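Local atomic coordinates of protein ACDH-11, isoform b (Caenorhabditis elegans, PDB entry 4Y9J), a protein that belongs to the acyl-CoA dehydrogenase family of flavoproteins and binds flavin-adenine dinucleotide in a four-chain assembly. Residues Leu468-Arg473 with Ala532-Gly537; Arg329-Ala334 with Val411-Glu416; Leu92-Glu97 with Gln282-Glu287; Pro32-Thr37 with Gln128-Phe133. One frame throughout, in Å; residues are numbered along the deposited sequence.

Interaction 1. Residues Leu468-Arg473 with Ala532-Gly537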
loop_
_atom_site.group_PDB
_atom_site.type_symbol
_atom_site.label_atom_id
_atom_site.label_comp_id
_atom_site.label_asym_id
_atom_site.label_seq_id
_atom_site.Cartn_x
_atom_site.Cartn_y
_atom_site.Cartn_z
ATOM N N LEU B 468 -56.992 -0.573 7.326
ATOM C CA LEU B 468 -57.901 -1.427 8.107
ATOM C C LEU B 468 -57.204 -2.700 8.639
ATOM O O LEU B 468 -57.294 -3.083 9.845
ATOM C CB LEU B 468 -59.070 -1.862 7.233
ATOM C CG LEU B 468 -60.014 -2.813 7.956
ATOM C CD1 LEU B 468 -60.676 -2.102 9.132
ATOM C CD2 LEU B 468 -61.094 -3.413 7.031
ATOM N N ALA B 469 -56.528 -3.361 7.700
ATOM C CA ALA B 469 -55.759 -4.555 8.004
ATOM C C ALA B 469 -54.710 -4.322 9.085
ATOM O O ALA B 469 -54.583 -5.122 10.022
ATOM C CB ALA B 469 -55.066 -5.037 6.740
ATOM N N PHE B 470 -53.978 -3.214 8.968
ATOM C CA PHE B 470 -53.015 -2.877 9.985
ATOM C C PHE B 470 -53.712 -2.711 11.336
ATOM O O PHE B 470 -53.232 -3.237 12.355
ATOM C CB PHE B 470 -52.303 -1.583 9.571
ATOM C CG PHE B 470 -51.280 -1.093 10.555
ATOM C CD1 PHE B 470 -50.270 -1.919 10.994
ATOM C CD2 PHE B 470 -51.321 0.239 11.017
ATOM C CE1 PHE B 470 -49.301 -1.434 11.873
ATOM C CE2 PHE B 470 -50.388 0.710 11.914
ATOM C CZ PHE B 470 -49.367 -0.132 12.330
ATOM N N GLY B 471 -54.851 -1.988 11.342
ATOM C CA GLY B 471 -55.628 -1.789 12.574
ATOM C C GLY B 471 -56.061 -3.150 13.207
ATOM O O GLY B 471 -56.004 -3.378 14.458
ATOM N N LYS B 472 -56.491 -4.062 12.336
ATOM C CA LYS B 472 -56.843 -5.434 12.769
ATOM C C LYS B 472 -55.673 -6.187 13.393
ATOM O O LYS B 472 -55.831 -6.765 14.482
ATOM C CB LYS B 472 -57.362 -6.255 11.608
ATOM C CG LYS B 472 -58.724 -5.807 11.184
ATOM C CD LYS B 472 -59.258 -6.624 10.046
ATOM C CE LYS B 472 -60.662 -6.126 9.789
ATOM N NZ LYS B 472 -61.215 -6.865 8.637
ATOM N N ARG B 473 -54.503 -6.166 12.730
ATOM C CA ARG B 473 -53.293 -6.779 13.307
ATOM C C ARG B 473 -52.930 -6.166 14.683
ATOM O O ARG B 473 -52.715 -6.883 15.684
ATOM C CB ARG B 473 -52.117 -6.724 12.302
ATOM C CG ARG B 473 -50.811 -7.403 12.750
ATOM C CD ARG B 473 -51.004 -8.873 13.074
ATOM N NE ARG B 473 -49.813 -9.522 13.624
ATOM C CZ ARG B 473 -49.829 -10.376 14.647
ATOM N NH1 ARG B 473 -50.944 -10.681 15.250
ATOM N NH2 ARG B 473 -48.722 -10.947 15.069
ATOM N N ALA B 532 -44.008 1.848 11.912
ATOM C CA ALA B 532 -42.981 1.032 12.521
ATOM C C ALA B 532 -43.148 1.032 14.018
ATOM O O ALA B 532 -43.124 0.008 14.631
ATOM C CB ALA B 532 -41.594 1.533 12.148
ATOM N N ARG B 533 -43.357 2.201 14.622
ATOM C CA ARG B 533 -43.398 2.291 16.077
ATOM C C ARG B 533 -44.670 1.687 16.672
ATOM O O ARG B 533 -44.627 1.127 17.757
ATOM C CB ARG B 533 -43.258 3.730 16.508
ATOM C CG ARG B 533 -41.884 4.283 16.154
ATOM C CD ARG B 533 -41.646 5.735 16.513
ATOM N NE ARG B 533 -42.548 6.664 15.803
ATOM C CZ ARG B 533 -42.225 7.787 15.130
ATOM N NH1 ARG B 533 -40.914 8.197 15.039
ATOM N NH2 ARG B 533 -43.259 8.508 14.570
ATOM N N ILE B 534 -45.806 1.896 16.015
ATOM C CA ILE B 534 -47.069 1.310 16.440
ATOM C C ILE B 534 -46.948 -0.212 16.427
ATOM O O ILE B 534 -47.347 -0.900 17.386
ATOM C CB ILE B 534 -48.255 1.795 15.551
ATOM C CG1 ILE B 534 -48.541 3.278 15.892
ATOM C CG2 ILE B 534 -49.531 0.940 15.778
ATOM C CD1 ILE B 534 -49.535 3.961 14.982
ATOM N N TYR B 535 -46.465 -0.721 15.311
ATOM C CA TYR B 535 -46.386 -2.168 15.109
ATOM C C TYR B 535 -45.408 -2.745 16.134
ATOM O O TYR B 535 -45.717 -3.754 16.803
ATOM C CB TYR B 535 -45.948 -2.453 13.661
ATOM C CG TYR B 535 -46.434 -3.747 13.060
ATOM C CD1 TYR B 535 -46.712 -4.865 13.842
ATOM C CD2 TYR B 535 -46.541 -3.869 11.658
ATOM C CE1 TYR B 535 -47.177 -6.068 13.242
ATOM C CE2 TYR B 535 -46.977 -5.048 11.051
ATOM C CZ TYR B 535 -47.236 -6.147 11.819
ATOM O OH TYR B 535 -47.612 -7.289 11.186
ATOM N N SER B 536 -44.266 -2.078 16.313
ATOM C CA SER B 536 -43.201 -2.575 17.201
ATOM C C SER B 536 -43.699 -2.540 18.665
ATOM O O SER B 536 -43.480 -3.488 19.461
ATOM C CB SER B 536 -41.898 -1.781 17.048
ATOM O OG SER B 536 -41.315 -1.969 15.767
ATOM N N GLY B 537 -44.401 -1.472 19.028
ATOM C CA GLY B 537 -44.910 -1.372 20.371
ATOM C C GLY B 537 -45.882 -2.471 20.731
ATOM O O GLY B 537 -45.879 -3.041 21.855
#
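The aromatic part of this contact is an offset edge-to-face pair: F470 turns the edge of its ring toward the face of Y535, with centroids 5.7 Å apart and planes at 60°. CE1 of F470 does the touching, lying 3.7 Å from CD2 of Y535, and CB of Y535 sits in the plane of the phenylalanine ring at its rim. The two short helical segments run roughly parallel, 27° between their directions, but their axes stay 11.1 Å apart, and the rings of F470 and Y535 span most of that gap. With CG anti to its backbone N (chi1 179°), F470 sends its ring across it.

The aliphatic part is the end of the same ring against a branched side chain. CZ of F470 meets CG2 of I534 at 3.6 Å, and L499 of helix 486-512 adds to the apolar surroundings of the phenylalanine.

The polar part is indirect. R473, its chain bent at chi2, lays its CG 3.6 Å from OH of Y535, and the hydroxyl oxygen lies at the edge of the guanidinium, whose plane stands nearly upright to the tyrosine ring. What unites the two is a third residue: OE2 of E374, on helix 352-383, pairs with NE of R473 in a salt bridge and with OH of Y535 in a hydrogen bond, while Q476 takes NH1.

The contact thus joins helices 466-478 and 524-545 of the acyl-CoA dehydrogenase 11 C-terminal domain-like region. Its chemistry implies a graded interface, apolar around F470 and I534, with a shared carboxylate at the polar end that probably offsets the nearby like charge of R377.

Interaction 2. Residues Arg329-Ala334 with Val411-Glu416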
loop_
_atom_site.group_PDB
_atom_site.type_symbol
_atom_site.label_atom_id
_atom_site.label_comp_id
_atom_site.label_asym_id
_atom_site.label_seq_id
_atom_site.Cartn_x
_atom_site.Cartn_y
_atom_site.Cartn_z
ATOM N N ARG B 329 -24.688 -6.139 18.115
ATOM C CA ARG B 329 -23.265 -6.394 18.323
ATOM C C ARG B 329 -22.592 -5.261 19.186
ATOM O O ARG B 329 -21.898 -5.536 20.149
ATOM C CB ARG B 329 -22.527 -6.619 16.985
ATOM C CG ARG B 329 -21.027 -6.794 17.107
ATOM C CD ARG B 329 -20.687 -8.000 17.972
ATOM N NE ARG B 329 -21.145 -9.289 17.392
ATOM C CZ ARG B 329 -20.443 -10.022 16.524
ATOM N NH1 ARG B 329 -19.294 -9.580 16.029
ATOM N NH2 ARG B 329 -20.943 -11.175 16.084
ATOM N N ILE B 330 -22.844 -4.024 18.836
ATOM C CA ILE B 330 -22.248 -2.923 19.549
ATOM C C ILE B 330 -22.723 -2.893 20.971
ATOM O O ILE B 330 -21.933 -2.656 21.850
ATOM C CB ILE B 330 -22.327 -1.592 18.781
ATOM C CG1 ILE B 330 -21.281 -0.593 19.322
ATOM C CG2 ILE B 330 -23.688 -0.965 18.935
ATOM C CD1 ILE B 330 -19.856 -1.052 19.101
ATOM N N ILE B 331 -23.984 -3.204 21.240
ATOM C CA ILE B 331 -24.481 -3.183 22.569
ATOM C C ILE B 331 -23.870 -4.360 23.359
ATOM O O ILE B 331 -23.513 -4.218 24.508
ATOM C CB ILE B 331 -26.039 -3.290 22.571
ATOM C CG1 ILE B 331 -26.709 -2.063 21.945
ATOM C CG2 ILE B 331 -26.586 -3.553 23.977
ATOM C CD1 ILE B 331 -28.222 -2.264 21.814
ATOM N N SER B 332 -23.797 -5.537 22.757
ATOM C CA SER B 332 -23.134 -6.661 23.401
ATOM C C SER B 332 -21.683 -6.354 23.780
ATOM O O SER B 332 -21.207 -6.717 24.875
ATOM C CB SER B 332 -23.181 -7.934 22.495
ATOM O OG SER B 332 -22.651 -9.050 23.170
ATOM N N LEU B 333 -20.948 -5.775 22.835
ATOM C CA LEU B 333 -19.574 -5.454 23.116
ATOM C C LEU B 333 -19.422 -4.321 24.129
ATOM O O LEU B 333 -18.629 -4.448 25.074
ATOM C CB LEU B 333 -18.867 -5.101 21.845
ATOM C CG LEU B 333 -18.683 -6.282 20.875
ATOM C CD1 LEU B 333 -18.158 -5.772 19.560
ATOM C CD2 LEU B 333 -17.826 -7.406 21.446
ATOM N N ALA B 334 -20.273 -3.311 24.001
ATOM C CA ALA B 334 -20.202 -2.163 24.932
ATOM C C ALA B 334 -20.585 -2.600 26.309
ATOM O O ALA B 334 -19.903 -2.252 27.309
ATOM C CB ALA B 334 -21.080 -1.026 24.411
ATOM N N VAL B 411 -27.129 3.703 12.246
ATOM C CA VAL B 411 -25.938 4.529 12.384
ATOM C C VAL B 411 -25.930 5.334 13.684
ATOM O O VAL B 411 -24.964 5.286 14.393
ATOM C CB VAL B 411 -25.649 5.412 11.168
ATOM C CG1 VAL B 411 -24.483 6.371 11.437
ATOM C CG2 VAL B 411 -25.304 4.533 9.938
ATOM N N PRO B 412 -27.024 6.027 14.031
ATOM C CA PRO B 412 -26.918 6.693 15.330
ATOM C C PRO B 412 -26.729 5.761 16.520
ATOM O O PRO B 412 -26.057 6.173 17.475
ATOM C CB PRO B 412 -28.250 7.422 15.482
ATOM C CG PRO B 412 -28.721 7.607 14.055
ATOM C CD PRO B 412 -28.251 6.396 13.301
ATOM N N MET B 413 -27.347 4.582 16.495
ATOM C CA MET B 413 -27.156 3.663 17.595
ATOM C C MET B 413 -25.698 3.103 17.626
ATOM O O MET B 413 -25.094 3.018 18.690
ATOM C CB MET B 413 -28.126 2.493 17.535
ATOM C CG MET B 413 -28.186 1.810 18.908
ATOM S SD MET B 413 -29.326 0.473 18.960
ATOM C CE MET B 413 -30.824 1.495 18.922
ATOM N N VAL B 414 -25.132 2.738 16.501
ATOM C CA VAL B 414 -23.777 2.201 16.517
ATOM C C VAL B 414 -22.792 3.344 16.857
ATOM O O VAL B 414 -21.866 3.106 17.604
ATOM C CB VAL B 414 -23.390 1.535 15.200
ATOM C CG1 VAL B 414 -21.935 1.078 15.214
ATOM C CG2 VAL B 414 -24.284 0.343 14.989
ATOM N N SER B 415 -23.096 4.577 16.410
ATOM C CA SER B 415 -22.270 5.732 16.790
ATOM C C SER B 415 -22.226 5.892 18.334
ATOM O O SER B 415 -21.176 6.202 18.894
ATOM C CB SER B 415 -22.748 6.998 16.078
ATOM O OG SER B 415 -22.007 8.131 16.460
ATOM N N GLU B 416 -23.384 5.826 18.976
ATOM C CA GLU B 416 -23.498 5.879 20.436
ATOM C C GLU B 416 -22.711 4.761 21.079
ATOM O O GLU B 416 -22.007 4.943 22.072
ATOM C CB GLU B 416 -24.985 5.839 20.907
ATOM C CG GLU B 416 -25.189 6.285 22.347
ATOM C CD GLU B 416 -24.815 7.729 22.550
ATOM O OE1 GLU B 416 -25.451 8.598 21.870
ATOM O OE2 GLU B 416 -23.902 8.014 23.385
#
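Segments 329-334 and 411-416 run almost parallel, 14° between their directions and 9.5 Å between their axes, with their nearest CA atoms, of I330 and V414, 6.1 Å apart. They belong to helices 304-338 and 389-419 of the all-helical C-terminal domain of the acyl-CoA dehydrogenase fold, whose long helices pack side by side in a bundle.

I330 does most of the filling. Its CG2 methyl, held between the backbone N and the carbonyl carbon, approaches CA of V414 at 4.0 Å and also lies 4.2 Å from CG2 of V414. The small, beta-branched valine suits this place because its short side chain lets the isoleucine methyl come close to the opposing backbone. L435 of helix 432-439 also touches I330, and Y326, one turn earlier on helix 304-338, packs on V414.

Other residues of 411-416 meet a second subunit: E416 forms salt bridges with K408 and R525 of that neighbouring chain, while P412 meets its own counterpart there. One helix therefore serves both the bundle core and the subunit interface.

Beside the I330-V414 pair, the end of I331 comes up to the sulfur of M413, and T365 of helix 352-383 touches both. The extended first two torsions of the methionine (chi1 -162°, chi2 178°) carry its sulfur out to this place, where SD of M413 rests 4.1 Å from CD1 of I331.

Interaction 3. Residues Leu92-Glu97 with Gln282-Glu287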
loop_
_atom_site.group_PDB
_atom_site.type_symbol
_atom_site.label_atom_id
_atom_site.label_comp_id
_atom_site.label_asym_id
_atom_site.label_seq_id
_atom_site.Cartn_x
_atom_site.Cartn_y
_atom_site.Cartn_z
ATOM N N LEU B 92 -9.973 -11.069 -10.422
ATOM C CA LEU B 92 -10.392 -10.603 -9.097
ATOM C C LEU B 92 -9.638 -11.401 -8.073
ATOM O O LEU B 92 -9.667 -12.639 -8.128
ATOM C CB LEU B 92 -11.872 -10.873 -8.987
ATOM C CG LEU B 92 -12.572 -10.369 -7.757
ATOM C CD1 LEU B 92 -12.562 -8.851 -7.723
ATOM C CD2 LEU B 92 -14.012 -10.868 -7.758
ATOM N N ILE B 93 -8.927 -10.726 -7.181
ATOM C CA ILE B 93 -8.146 -11.344 -6.151
ATOM C C ILE B 93 -8.838 -11.145 -4.829
ATOM O O ILE B 93 -8.958 -10.013 -4.349
ATOM C CB ILE B 93 -6.760 -10.766 -6.096
ATOM C CG1 ILE B 93 -6.013 -11.051 -7.439
ATOM C CG2 ILE B 93 -5.980 -11.418 -4.952
ATOM C CD1 ILE B 93 -4.874 -10.085 -7.677
ATOM N N VAL B 94 -9.371 -12.218 -4.262
ATOM C CA VAL B 94 -10.093 -12.102 -2.966
ATOM C C VAL B 94 -9.428 -13.046 -1.966
ATOM O O VAL B 94 -8.884 -14.091 -2.354
ATOM C CB VAL B 94 -11.617 -12.308 -3.007
ATOM C CG1 VAL B 94 -12.288 -11.675 -4.213
ATOM C CG2 VAL B 94 -11.947 -13.732 -2.956
ATOM N N CYS B 95 -9.459 -12.682 -0.713
ATOM C CA CYS B 95 -8.757 -13.445 0.305
ATOM C C CYS B 95 -9.383 -14.837 0.484
ATOM O O CYS B 95 -10.553 -15.047 0.177
ATOM C CB CYS B 95 -8.709 -12.721 1.621
ATOM S SG CYS B 95 -10.197 -12.497 2.561
ATOM N N ASN B 96 -8.573 -15.753 1.006
ATOM C CA ASN B 96 -9.026 -17.091 1.268
ATOM C C ASN B 96 -10.182 -17.103 2.246
ATOM O O ASN B 96 -11.125 -17.932 2.120
ATOM C CB ASN B 96 -7.909 -17.955 1.833
ATOM C CG ASN B 96 -6.958 -18.420 0.777
ATOM O OD1 ASN B 96 -7.218 -18.305 -0.450
ATOM N ND2 ASN B 96 -5.858 -19.030 1.225
ATOM N N GLU B 97 -10.164 -16.190 3.173
ATOM C CA GLU B 97 -11.205 -16.158 4.210
ATOM C C GLU B 97 -12.666 -15.787 3.665
ATOM O O GLU B 97 -13.656 -16.342 4.175
ATOM C CB GLU B 97 -10.847 -15.275 5.358
ATOM C CG GLU B 97 -9.617 -15.684 6.160
ATOM C CD GLU B 97 -8.287 -15.231 5.575
ATOM O OE1 GLU B 97 -8.216 -14.688 4.453
ATOM O OE2 GLU B 97 -7.318 -15.341 6.281
ATOM N N GLN B 282 -14.775 -5.407 2.586
ATOM C CA GLN B 282 -14.593 -6.826 2.416
ATOM C C GLN B 282 -15.163 -7.320 1.098
ATOM O O GLN B 282 -14.646 -8.292 0.510
ATOM C CB GLN B 282 -15.261 -7.650 3.553
ATOM C CG GLN B 282 -15.095 -7.131 4.985
ATOM C CD GLN B 282 -16.159 -6.100 5.381
ATOM O OE1 GLN B 282 -16.742 -5.402 4.561
ATOM N NE2 GLN B 282 -16.388 -6.022 6.630
ATOM N N LEU B 283 -16.257 -6.690 0.693
ATOM C CA LEU B 283 -17.088 -7.113 -0.439
ATOM C C LEU B 283 -16.562 -6.572 -1.778
ATOM O O LEU B 283 -16.370 -5.365 -1.910
ATOM C CB LEU B 283 -18.505 -6.587 -0.152
ATOM C CG LEU B 283 -19.508 -6.663 -1.262
ATOM C CD1 LEU B 283 -19.972 -8.088 -1.422
ATOM C CD2 LEU B 283 -20.724 -5.833 -0.852
ATOM N N PRO B 284 -16.403 -7.421 -2.805
ATOM C CA PRO B 284 -15.959 -6.786 -4.043
ATOM C C PRO B 284 -17.132 -6.168 -4.785
ATOM O O PRO B 284 -18.071 -6.896 -5.120
ATOM C CB PRO B 284 -15.404 -7.933 -4.841
ATOM C CG PRO B 284 -15.922 -9.153 -4.181
ATOM C CD PRO B 284 -16.246 -8.869 -2.808
ATOM N N THR B 285 -17.140 -4.883 -4.938
ATOM C CA THR B 285 -18.208 -4.208 -5.686
ATOM C C THR B 285 -17.552 -3.550 -6.868
ATOM O O THR B 285 -16.651 -2.718 -6.732
ATOM C CB THR B 285 -18.970 -3.186 -4.795
ATOM O OG1 THR B 285 -19.549 -3.824 -3.641
ATOM C CG2 THR B 285 -20.002 -2.406 -5.587
ATOM N N ALA B 286 -18.012 -3.888 -8.069
ATOM C CA ALA B 286 -17.421 -3.396 -9.306
ATOM C C ALA B 286 -18.345 -2.571 -10.124
ATOM O O ALA B 286 -19.590 -2.594 -9.956
ATOM C CB ALA B 286 -16.972 -4.620 -10.146
ATOM N N GLU B 287 -17.779 -1.856 -11.071
ATOM C CA GLU B 287 -18.517 -1.362 -12.215
ATOM C C GLU B 287 -18.278 -2.333 -13.372
ATOM O O GLU B 287 -17.124 -2.700 -13.650
ATOM C CB GLU B 287 -18.042 0.018 -12.639
ATOM C CG GLU B 287 -18.148 1.042 -11.510
ATOM C CD GLU B 287 -17.492 2.382 -11.782
ATOM O OE1 GLU B 287 -17.197 2.713 -12.975
ATOM O OE2 GLU B 287 -17.297 3.086 -10.742
#
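P284 presents its ring to both L92 and V94, and the closer side of the contact is the one with leucine: CD1 of L92 stands 4.2 Å from CB of P284. A chi1 of -175° swings the leucine's branch point away from its own backbone nitrogen, and the side chain meets the proline ring at about a right angle. Around this pair V227 touches L92 and D228 touches P284, while W98 of helix 96-107 packs on the proline as well.

The other side is looser. CG1 of V94 comes only to 4.4 Å from CG of P284, and both L92 and V94 are partly exposed, whereas the proline is buried. Past them the chain leaves the contact, with C95 capping the start of helix 96-107.

The contact joins the end of strand 88-93 and the residue after it, in the N-terminal region, to the proline just before strand 285-298 of the middle domain's sheet. Proline suits this place as a compact apolar block with a restrained backbone, immediately before T285, which touches the flavin-adenine dinucleotide. Three aliphatic side chains and a small buried area make this a modest hydrophobic join between domains, dependent on shape rather than on directed bonds.

Interaction 4. Residues Pro32-Thr37 with Gln128-Phe133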
loop_
_atom_site.group_PDB
_atom_site.type_symbol
_atom_site.label_atom_id
_atom_site.label_comp_id
_atom_site.label_asym_id
_atom_site.label_seq_id
_atom_site.Cartn_x
_atom_site.Cartn_y
_atom_site.Cartn_z
ATOM N N PRO B 32 -30.196 -10.868 24.657
ATOM C CA PRO B 32 -31.285 -10.558 25.581
ATOM C C PRO B 32 -32.624 -11.176 25.251
ATOM O O PRO B 32 -33.294 -11.627 26.156
ATOM C CB PRO B 32 -31.373 -9.044 25.472
ATOM C CG PRO B 32 -29.964 -8.614 25.266
ATOM C CD PRO B 32 -29.432 -9.650 24.324
ATOM N N ILE B 33 -33.046 -11.184 23.993
ATOM C CA ILE B 33 -34.386 -11.640 23.668
ATOM C C ILE B 33 -34.585 -12.684 22.591
ATOM O O ILE B 33 -35.688 -13.175 22.457
ATOM C CB ILE B 33 -35.334 -10.518 23.218
ATOM C CG1 ILE B 33 -34.837 -9.824 21.988
ATOM C CG2 ILE B 33 -35.690 -9.544 24.337
ATOM C CD1 ILE B 33 -35.984 -9.089 21.336
ATOM N N LEU B 34 -33.557 -13.016 21.818
ATOM C CA LEU B 34 -33.680 -14.021 20.765
ATOM C C LEU B 34 -34.257 -15.373 21.185
ATOM O O LEU B 34 -35.171 -15.880 20.541
ATOM C CB LEU B 34 -32.301 -14.262 20.130
ATOM C CG LEU B 34 -32.350 -15.169 18.922
ATOM C CD1 LEU B 34 -33.403 -14.705 17.931
ATOM C CD2 LEU B 34 -30.949 -15.154 18.348
ATOM N N ASP B 35 -33.675 -15.982 22.210
ATOM C CA ASP B 35 -34.138 -17.281 22.640
ATOM C C ASP B 35 -35.589 -17.187 23.186
ATOM O O ASP B 35 -36.415 -18.045 22.869
ATOM C CB ASP B 35 -33.192 -17.854 23.701
ATOM C CG ASP B 35 -33.622 -19.263 24.216
ATOM O OD1 ASP B 35 -33.466 -20.268 23.468
ATOM O OD2 ASP B 35 -34.080 -19.353 25.376
ATOM N N ARG B 36 -35.895 -16.185 24.025
ATOM C CA ARG B 36 -37.270 -15.997 24.539
ATOM C C ARG B 36 -38.273 -15.858 23.396
ATOM O O ARG B 36 -39.345 -16.411 23.474
ATOM C CB ARG B 36 -37.380 -14.820 25.519
ATOM C CG ARG B 36 -36.749 -15.078 26.882
ATOM C CD ARG B 36 -37.289 -14.200 27.995
ATOM N NE ARG B 36 -37.178 -12.739 27.822
ATOM C CZ ARG B 36 -36.050 -12.029 27.904
ATOM N NH1 ARG B 36 -34.879 -12.615 28.139
ATOM N NH2 ARG B 36 -36.086 -10.704 27.743
ATOM N N THR B 37 -37.892 -15.166 22.326
ATOM C CA THR B 37 -38.742 -14.899 21.174
ATOM C C THR B 37 -38.992 -16.155 20.373
ATOM O O THR B 37 -40.137 -16.413 19.974
ATOM C CB THR B 37 -38.089 -13.861 20.266
ATOM O OG1 THR B 37 -37.848 -12.688 21.028
ATOM C CG2 THR B 37 -38.962 -13.542 19.054
ATOM N N GLN B 128 -34.067 -19.495 9.877
ATOM C CA GLN B 128 -33.165 -18.878 8.934
ATOM C C GLN B 128 -32.855 -17.484 9.291
ATOM O O GLN B 128 -31.657 -17.074 9.306
ATOM C CB GLN B 128 -33.722 -18.948 7.515
ATOM C CG GLN B 128 -32.739 -18.458 6.462
ATOM C CD GLN B 128 -33.368 -17.978 5.184
ATOM O OE1 GLN B 128 -34.570 -17.694 5.110
ATOM N NE2 GLN B 128 -32.531 -17.831 4.166
ATOM N N VAL B 129 -33.881 -16.693 9.590
ATOM C CA VAL B 129 -33.660 -15.327 10.009
ATOM C C VAL B 129 -32.813 -15.184 11.293
ATOM O O VAL B 129 -31.925 -14.359 11.356
ATOM C CB VAL B 129 -35.001 -14.513 10.055
ATOM C CG1 VAL B 129 -34.811 -13.183 10.723
ATOM C CG2 VAL B 129 -35.475 -14.260 8.638
ATOM N N ALA B 130 -33.046 -16.041 12.281
ATOM C CA ALA B 130 -32.228 -16.052 13.520
ATOM C C ALA B 130 -30.751 -16.397 13.218
ATOM O O ALA B 130 -29.812 -15.800 13.759
ATOM C CB ALA B 130 -32.826 -17.103 14.498
ATOM N N LYS B 131 -30.557 -17.337 12.297
ATOM C CA LYS B 131 -29.213 -17.760 11.952
ATOM C C LYS B 131 -28.469 -16.640 11.218
ATOM O O LYS B 131 -27.310 -16.374 11.516
ATOM C CB LYS B 131 -29.206 -19.072 11.160
ATOM C CG LYS B 131 -27.904 -19.820 11.292
ATOM C CD LYS B 131 -27.983 -21.220 10.690
ATOM C CE LYS B 131 -26.800 -22.020 11.208
ATOM N NZ LYS B 131 -26.867 -23.462 10.857
ATOM N N LEU B 132 -29.145 -15.982 10.289
ATOM C CA LEU B 132 -28.632 -14.821 9.607
ATOM C C LEU B 132 -28.307 -13.689 10.561
ATOM O O LEU B 132 -27.296 -12.948 10.360
ATOM C CB LEU B 132 -29.625 -14.318 8.550
ATOM C CG LEU B 132 -29.804 -15.231 7.350
ATOM C CD1 LEU B 132 -31.111 -14.878 6.643
ATOM C CD2 LEU B 132 -28.636 -15.038 6.397
ATOM N N PHE B 133 -29.152 -13.533 11.565
ATOM C CA PHE B 133 -28.924 -12.531 12.585
ATOM C C PHE B 133 -27.637 -12.791 13.419
ATOM O O PHE B 133 -26.919 -11.847 13.783
ATOM C CB PHE B 133 -30.158 -12.377 13.445
ATOM C CG PHE B 133 -29.990 -11.465 14.664
ATOM C CD1 PHE B 133 -29.951 -10.064 14.559
ATOM C CD2 PHE B 133 -29.834 -12.043 15.935
ATOM C CE1 PHE B 133 -29.833 -9.285 15.715
ATOM C CE2 PHE B 133 -29.738 -11.268 17.074
ATOM C CZ PHE B 133 -29.750 -9.904 16.978
#
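L34 is the residue of segment 32-37 that meets helix 121-135, and its two methyls divide the work. CD1 of L34 lies 4.2 Å from CB of A130, while CD2 of L34 comes 4.1 Å from CD2 of F133, arriving at the edge of the phenylalanine ring and near its plane. The forked end of leucine suits this double task. A130, one turn before F133, is small enough to let L34 approach the helix, and the nearest CA atoms, those of L34 and A130, are 7.7 Å apart. The leucine and phenylalanine side chains run alongside each other, pointing opposite ways, the ring of F133 carried outward by a trans chi1 of 173°.

The next shell fixes the start of helix 34-41, on whose first turn L34 sits. I33 occupies the N-cap position, and its carbonyl O accepts two bonds from T37: one from the backbone N, and a short one of 2.6 Å from OG1, which approaches from above the carbonyl plane. Before the helix, D31 accepts through OD1 from the backbone N atoms of both I33 and L34.

Farther out, L54 of helix 44-74 touches A130, whereas M369 of helix 352-383 and R328 of helix 304-338 touch F133. R36 forms salt bridges with D554 of its own chain and D589 of a second subunit.

Within the helical N-terminal region, of the AidB N-terminal domain family, helix 34-41 thus packs by its start on helix 121-135: the touch is apolar, and the polar bonds at the helix start probably help to fix where the leucine lies.

Along the chain interactions 4 and 3 alternate their segments, 32-37, 92-97, 128-133 and 282-287, and then interactions 2 and 1 follow in series. Interactions 2 and 4 are the nearest pair, with centres about 18 Å apart. Interaction 1, about 22 Å from interaction 4 between centres, lies in the last helical region. Interaction 3 stands apart: it is about 41 Å from interaction 1 between centres, on the opposite side of the chain's centre, and alone involves the middle domain, whose strand 285-298 leads into helix 304-338 of interaction 2. Together the contacts help tie the N-terminal, middle and two C-terminal regions into one subunit, and interactions 2 and 4 also lie where it meets the second subunit.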